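Local coordinates for protein dTDP-4-amino-4,6-dideoxyglucose formyltransferase (Shewanella sp. FDAARGOS_354, PDB 6V2T) that probably transfers a formyl group from a folate cofactor to the 4-amino group of dTDP-4-amino-4,6-dideoxyglucose, probably in making lipopolysaccharide O-antigen, at residues Val29-Pro34 with Tyr57-Ile62. Residues are numbered along the deposited sequence; the frame is centred on the assembly and turned at random. Where two conformers were deposited one is given.
With 0FX (dTDP-4-amino-4,6-dideoxyglucose), chain G.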
ATOM      1  N   VAL B  29     -29.823 -16.581  -2.037  1.00 36.68           N
ATOM      2  CA  VAL B  29     -29.811 -15.108  -1.853  1.00 33.84           C
ATOM      3  C   VAL B  29     -28.374 -14.699  -1.574  1.00 36.18           C
ATOM      4  O   VAL B  29     -27.765 -15.200  -0.608  1.00 29.74           O
ATOM      5  CB  VAL B  29     -30.727 -14.615  -0.728  1.00 39.76           C
ATOM      6  CG1 VAL B  29     -30.821 -13.096  -0.729  1.00 39.59           C
ATOM      7  CG2 VAL B  29     -32.108 -15.225  -0.812  1.00 39.40           C
ATOM      8  N   SER B  30     -27.853 -13.799  -2.384  1.00 37.88           N
ATOM      9  CA  SER B  30     -26.412 -13.490  -2.388  1.00 40.14           C
ATOM     10  C   SER B  30     -26.144 -12.084  -2.925  1.00 40.02           C
ATOM     11  O   SER B  30     -26.763 -11.689  -3.941  1.00 35.40           O
ATOM     12  CB  SER B  30     -25.687 -14.492  -3.205  1.00 39.72           C
ATOM     13  OG  SER B  30     -24.303 -14.210  -3.158  1.00 42.56           O
ATOM     14  N   ASP B  31     -25.184 -11.404  -2.309  1.00 41.42           N
ATOM     15  CA  ASP B  31     -24.728 -10.051  -2.729  1.00 42.54           C
ATOM     16  C   ASP B  31     -23.236 -10.094  -3.077  1.00 44.44           C
ATOM     17  O   ASP B  31     -22.616  -9.026  -3.047  1.00 45.22           O
ATOM     18  CB  ASP B  31     -25.078  -9.044  -1.635  1.00 38.93           C
ATOM     19  CG  ASP B  31     -26.578  -8.828  -1.571  1.00 39.30           C
ATOM     20  OD1 ASP B  31     -27.168  -8.412  -2.607  1.00 41.13           O
ATOM     21  OD2 ASP B  31     -27.150  -9.128  -0.524  1.00 40.54           O
ATOM     22  N   ASN B  32     -22.710 -11.283  -3.402  1.00 42.36           N
ATOM     23  CA  ASN B  32     -21.277 -11.559  -3.694  1.00 43.18           C
ATOM     24  C   ASN B  32     -21.169 -12.267  -5.051  1.00 47.99           C
ATOM     25  O   ASN B  32     -21.585 -13.458  -5.176  1.00 38.73           O
ATOM     26  CB  ASN B  32     -20.630 -12.372  -2.573  1.00 46.98           C
ATOM     27  CG  ASN B  32     -19.118 -12.456  -2.673  1.00 48.40           C
ATOM     28  OD1 ASN B  32     -18.579 -13.397  -3.252  1.00 45.97           O
ATOM     29  ND2 ASN B  32     -18.429 -11.484  -2.099  1.00 44.40           N
ATOM     30  N   LYS B  33     -20.657 -11.563  -6.064  1.00 50.36           N
ATOM     31  CA  LYS B  33     -20.577 -12.114  -7.438  1.00 55.01           C
ATOM     32  C   LYS B  33     -19.643 -13.321  -7.430  1.00 51.87           C
ATOM     33  O   LYS B  33     -19.993 -14.349  -7.999  1.00 59.56           O
ATOM     34  CB  LYS B  33     -20.150 -11.047  -8.455  1.00 63.83           C
ATOM     35  CG  LYS B  33     -20.401 -11.430  -9.907  1.00 65.30           C
ATOM     36  CD  LYS B  33     -19.342 -10.937 -10.868  1.00 71.67           C
ATOM     37  CE  LYS B  33     -19.024 -11.950 -11.944  1.00 74.32           C
ATOM     38  NZ  LYS B  33     -17.708 -11.679 -12.565  1.00 78.35           N
ATOM     39  N   PRO B  34     -18.437 -13.265  -6.814  1.00 54.02           N
ATOM     40  CA  PRO B  34     -17.555 -14.436  -6.783  1.00 52.56           C
ATOM     41  C   PRO B  34     -18.250 -15.724  -6.299  1.00 50.96           C
ATOM     42  O   PRO B  34     -18.162 -16.706  -6.997  1.00 46.08           O
ATOM     43  CB  PRO B  34     -16.410 -13.989  -5.860  1.00 55.58           C
ATOM     44  CG  PRO B  34     -16.359 -12.484  -6.055  1.00 51.57           C
ATOM     45  CD  PRO B  34     -17.813 -12.085  -6.189  1.00 51.51           C
ATOM     46  N   TYR B  57     -31.688 -17.742  -8.088  1.00 39.41           N
ATOM     47  CA  TYR B  57     -30.680 -16.816  -7.518  1.00 38.55           C
ATOM     48  C   TYR B  57     -31.298 -15.426  -7.423  1.00 43.00           C
ATOM     49  O   TYR B  57     -31.941 -14.991  -8.385  1.00 40.60           O
ATOM     50  CB  TYR B  57     -29.404 -16.837  -8.358  1.00 37.26           C
ATOM     51  CG  TYR B  57     -28.765 -18.191  -8.486  1.00 36.62           C
ATOM     52  CD1 TYR B  57     -29.260 -19.137  -9.370  1.00 36.10           C
ATOM     53  CD2 TYR B  57     -27.689 -18.548  -7.688  1.00 38.76           C
ATOM     54  CE1 TYR B  57     -28.677 -20.389  -9.488  1.00 35.84           C
ATOM     55  CE2 TYR B  57     -27.084 -19.789  -7.810  1.00 37.14           C
ATOM     56  CZ  TYR B  57     -27.584 -20.715  -8.708  1.00 35.96           C
ATOM     57  OH  TYR B  57     -26.980 -21.939  -8.804  1.00 38.43           O
ATOM     58  N   ARG B  58     -31.098 -14.746  -6.292  1.00 40.67           N
ATOM     59  CA  ARG B  58     -31.587 -13.363  -6.073  0.50 39.99           C
ATOM     60  C   ARG B  58     -30.533 -12.596  -5.262  1.00 42.85           C
ATOM     61  O   ARG B  58     -29.759 -13.244  -4.489  1.00 38.40           O
ATOM     62  CB  ARG B  58     -32.946 -13.388  -5.367  0.50 41.92           C
ATOM     63  CG  ARG B  58     -34.019 -14.208  -6.074  0.50 43.06           C
ATOM     64  CD  ARG B  58     -34.578 -13.543  -7.321  0.50 43.45           C
ATOM     65  NE  ARG B  58     -35.723 -14.263  -7.856  0.50 41.33           N
ATOM     66  CZ  ARG B  58     -35.644 -15.228  -8.756  0.50 39.39           C
ATOM     67  NH1 ARG B  58     -36.739 -15.835  -9.179  0.50 41.32           N
ATOM     68  NH2 ARG B  58     -34.470 -15.578  -9.239  0.50 40.15           N
ATOM     69  N   TYR B  59     -30.477 -11.276  -5.437  1.00 39.03           N
ATOM     70  CA  TYR B  59     -29.595 -10.397  -4.628  1.00 43.96           C
ATOM     71  C   TYR B  59     -30.500  -9.563  -3.729  1.00 39.60           C
ATOM     72  O   TYR B  59     -31.729  -9.604  -3.911  1.00 36.07           O
ATOM     73  CB  TYR B  59     -28.660  -9.572  -5.513  1.00 47.27           C
ATOM     74  CG  TYR B  59     -29.381  -8.559  -6.358  1.00 50.86           C
ATOM     75  CD1 TYR B  59     -29.829  -7.374  -5.806  1.00 50.24           C
ATOM     76  CD2 TYR B  59     -29.630  -8.787  -7.703  1.00 54.86           C
ATOM     77  CE1 TYR B  59     -30.506  -6.432  -6.560  1.00 55.94           C
ATOM     78  CE2 TYR B  59     -30.287  -7.845  -8.478  1.00 54.01           C
ATOM     79  CZ  TYR B  59     -30.735  -6.667  -7.902  1.00 54.70           C
ATOM     80  OH  TYR B  59     -31.404  -5.730  -8.636  1.00 57.57           O
ATOM     81  N   SER B  60     -29.905  -8.887  -2.740  1.00 44.23           N
ATOM     82  CA  SER B  60     -30.643  -8.164  -1.678  1.00 44.11           C
ATOM     83  C   SER B  60     -31.109  -6.822  -2.245  1.00 43.50           C
ATOM     84  O   SER B  60     -30.346  -6.209  -3.006  1.00 44.96           O
ATOM     85  CB  SER B  60     -29.816  -7.944  -0.429  1.00 42.52           C
ATOM     86  OG  SER B  60     -29.569  -9.153   0.268  1.00 54.77           O
ATOM     87  N   ALA B  61     -32.299  -6.384  -1.843  1.00 49.80           N
ATOM     88  CA  ALA B  61     -32.908  -5.089  -2.232  1.00 54.05           C
ATOM     89  C   ALA B  61     -31.965  -3.945  -1.825  1.00 58.95           C
ATOM     90  O   ALA B  61     -31.729  -3.042  -2.646  1.00 64.49           O
ATOM     91  CB  ALA B  61     -34.266  -4.972  -1.570  1.00 55.08           C
ATOM     92  N   ILE B  62     -31.389  -4.036  -0.625  1.00 59.16           N
ATOM     93  CA  ILE B  62     -30.555  -2.959  -0.008  1.00 63.71           C
ATOM     94  C   ILE B  62     -29.188  -2.870  -0.709  1.00 61.54           C
ATOM     95  O   ILE B  62     -28.461  -1.884  -0.456  1.00 57.90           O
ATOM     96  CB  ILE B  62     -30.449  -3.183   1.515  1.00 63.23           C
ATOM     97  CG1 ILE B  62     -30.017  -1.903   2.238  1.00 75.52           C
ATOM     98  CG2 ILE B  62     -29.547  -4.364   1.844  1.00 60.12           C
ATOM     99  CD1 ILE B  62     -30.558  -1.763   3.647  1.00 78.94           C
TER
HETATM  100  O4P 0FX G 301     -17.999 -10.391   2.323  1.00 33.87           O
HETATM  101  P2  0FX G 301     -18.941  -9.632   1.387  1.00 62.66           P
HETATM  102  O3P 0FX G 301     -19.631 -10.528   0.407  1.00 58.71           O
HETATM  103  O1G 0FX G 301     -20.022  -9.085   2.386  1.00 58.63           O
HETATM  104  C1G 0FX G 301     -21.391  -9.391   2.133  1.00 61.00           C
HETATM  105  C2G 0FX G 301     -22.130  -8.085   2.351  1.00 60.88           C
HETATM  106  O2G 0FX G 301     -21.718  -7.026   1.467  1.00 53.31           O
HETATM  107  C3G 0FX G 301     -21.852  -7.662   3.784  1.00 61.34           C
HETATM  108  O3G 0FX G 301     -22.641  -6.487   4.024  1.00 54.85           O
HETATM  109  C4G 0FX G 301     -22.157  -8.797   4.781  1.00 54.90           C
HETATM  110  N4A 0FX G 301     -21.621  -8.434   6.096  1.00 57.78           N
HETATM  111  C5G 0FX G 301     -21.560 -10.152   4.420  1.00 54.86           C
HETATM  112  C6G 0FX G 301     -22.112 -11.260   5.340  1.00 52.99           C
HETATM  113  O5G 0FX G 301     -21.845 -10.421   3.044  1.00 61.19           O
HETATM  114  OPP 0FX G 301     -18.404  -8.442   0.301  1.00 38.73           O
HETATM  115  P   0FX G 301     -18.040  -7.087   0.999  1.00 38.19           P
HETATM  116  O1P 0FX G 301     -19.077  -6.361   1.719  1.00 34.96           O
HETATM  117  O2P 0FX G 301     -17.607  -6.152  -0.098  1.00 54.66           O
HETATM  118  O5  0FX G 301     -16.721  -7.159   1.863  1.00 38.90           O
HETATM  119  C5  0FX G 301     -15.629  -7.940   1.456  1.00 30.86           C
HETATM  120  C4  0FX G 301     -14.399  -7.413   2.206  1.00 31.65           C
HETATM  121  O4  0FX G 301     -14.023  -6.109   1.758  1.00 29.80           O
HETATM  122  C3  0FX G 301     -14.616  -7.205   3.715  1.00 30.30           C
HETATM  123  O3  0FX G 301     -14.516  -8.419   4.447  1.00 31.02           O
HETATM  124  C2  0FX G 301     -13.568  -6.135   4.112  1.00 28.75           C
HETATM  125  C1  0FX G 301     -13.458  -5.351   2.775  1.00 31.90           C
HETATM  126  N11 0FX G 301     -14.178  -4.091   2.882  1.00 31.93           N
HETATM  127  C61 0FX G 301     -15.422  -3.923   2.380  1.00 36.01           C
HETATM  128  C51 0FX G 301     -16.041  -2.680   2.499  1.00 36.88           C
HETATM  129  C5A 0FX G 301     -17.449  -2.476   1.949  1.00 38.83           C
HETATM  130  C21 0FX G 301     -13.532  -3.083   3.483  1.00 31.10           C
HETATM  131  O21 0FX G 301     -12.287  -3.299   3.974  1.00 32.29           O
HETATM  132  N31 0FX G 301     -14.104  -1.864   3.633  1.00 32.12           N
HETATM  133  C41 0FX G 301     -15.354  -1.645   3.144  1.00 36.60           C
HETATM  134  O41 0FX G 301     -15.931  -0.425   3.352  1.00 34.61           O
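D31 and S60 join two neighbouring parallel strands at their C-terminal ends through both oxygens of one carboxylate. D31 OD2 takes the hydroxyl OG of S60 at 2.5 Å on its syn lone pair, a short bond. D31 OD1 takes S60 N at 2.8 Å, also from the syn side and close to the carboxylate plane. That second bond is nearly straight, with an N-H...O angle of 166°. S60 can offer both donors because its OG sits beside its own backbone N (chi1 -70°), so amide and hydroxyl face the carboxylate together. Each oxygen has a further donor: N63 ND2 bonds to D31 OD1 and K101 N to D31 OD2.

Behind D31 and S60 the two strands pair through their backbones. S30 N donates to R58 O at 2.9 Å, and the same oxygen lies 3.2 Å from V29 CA in a CA-H...O contact. A second such contact runs the other way, from Y59 CA to S30 O. V29 and R58 form the parallel bridge, their side chains on one face of the sheet, and strand 24-30, helix 33-45 and strand 53-60 make a beta-alpha-beta unit.

Y59 borders the carboxylate: its CB lies 3.5 Å from D31 OD1, which sits at the edge of the Y59 ring near its plane, while the Y59 side chain packs on L69 and I70 of helix 67-70.

N32, the next residue after D31, belongs to the nucleotide-sugar pocket. N32 ND2 reaches the phosphate oxygen O3P of the nucleotide sugar at 2.9 Å, and its OD1 caps L35 N at the start of helix 33-45. Four donors hold the buried D31 carboxylate, which fixes its rotation and probably favours the charged form; the turn leading to the phosphate-binding asparagine is thereby tied to strand 53-60.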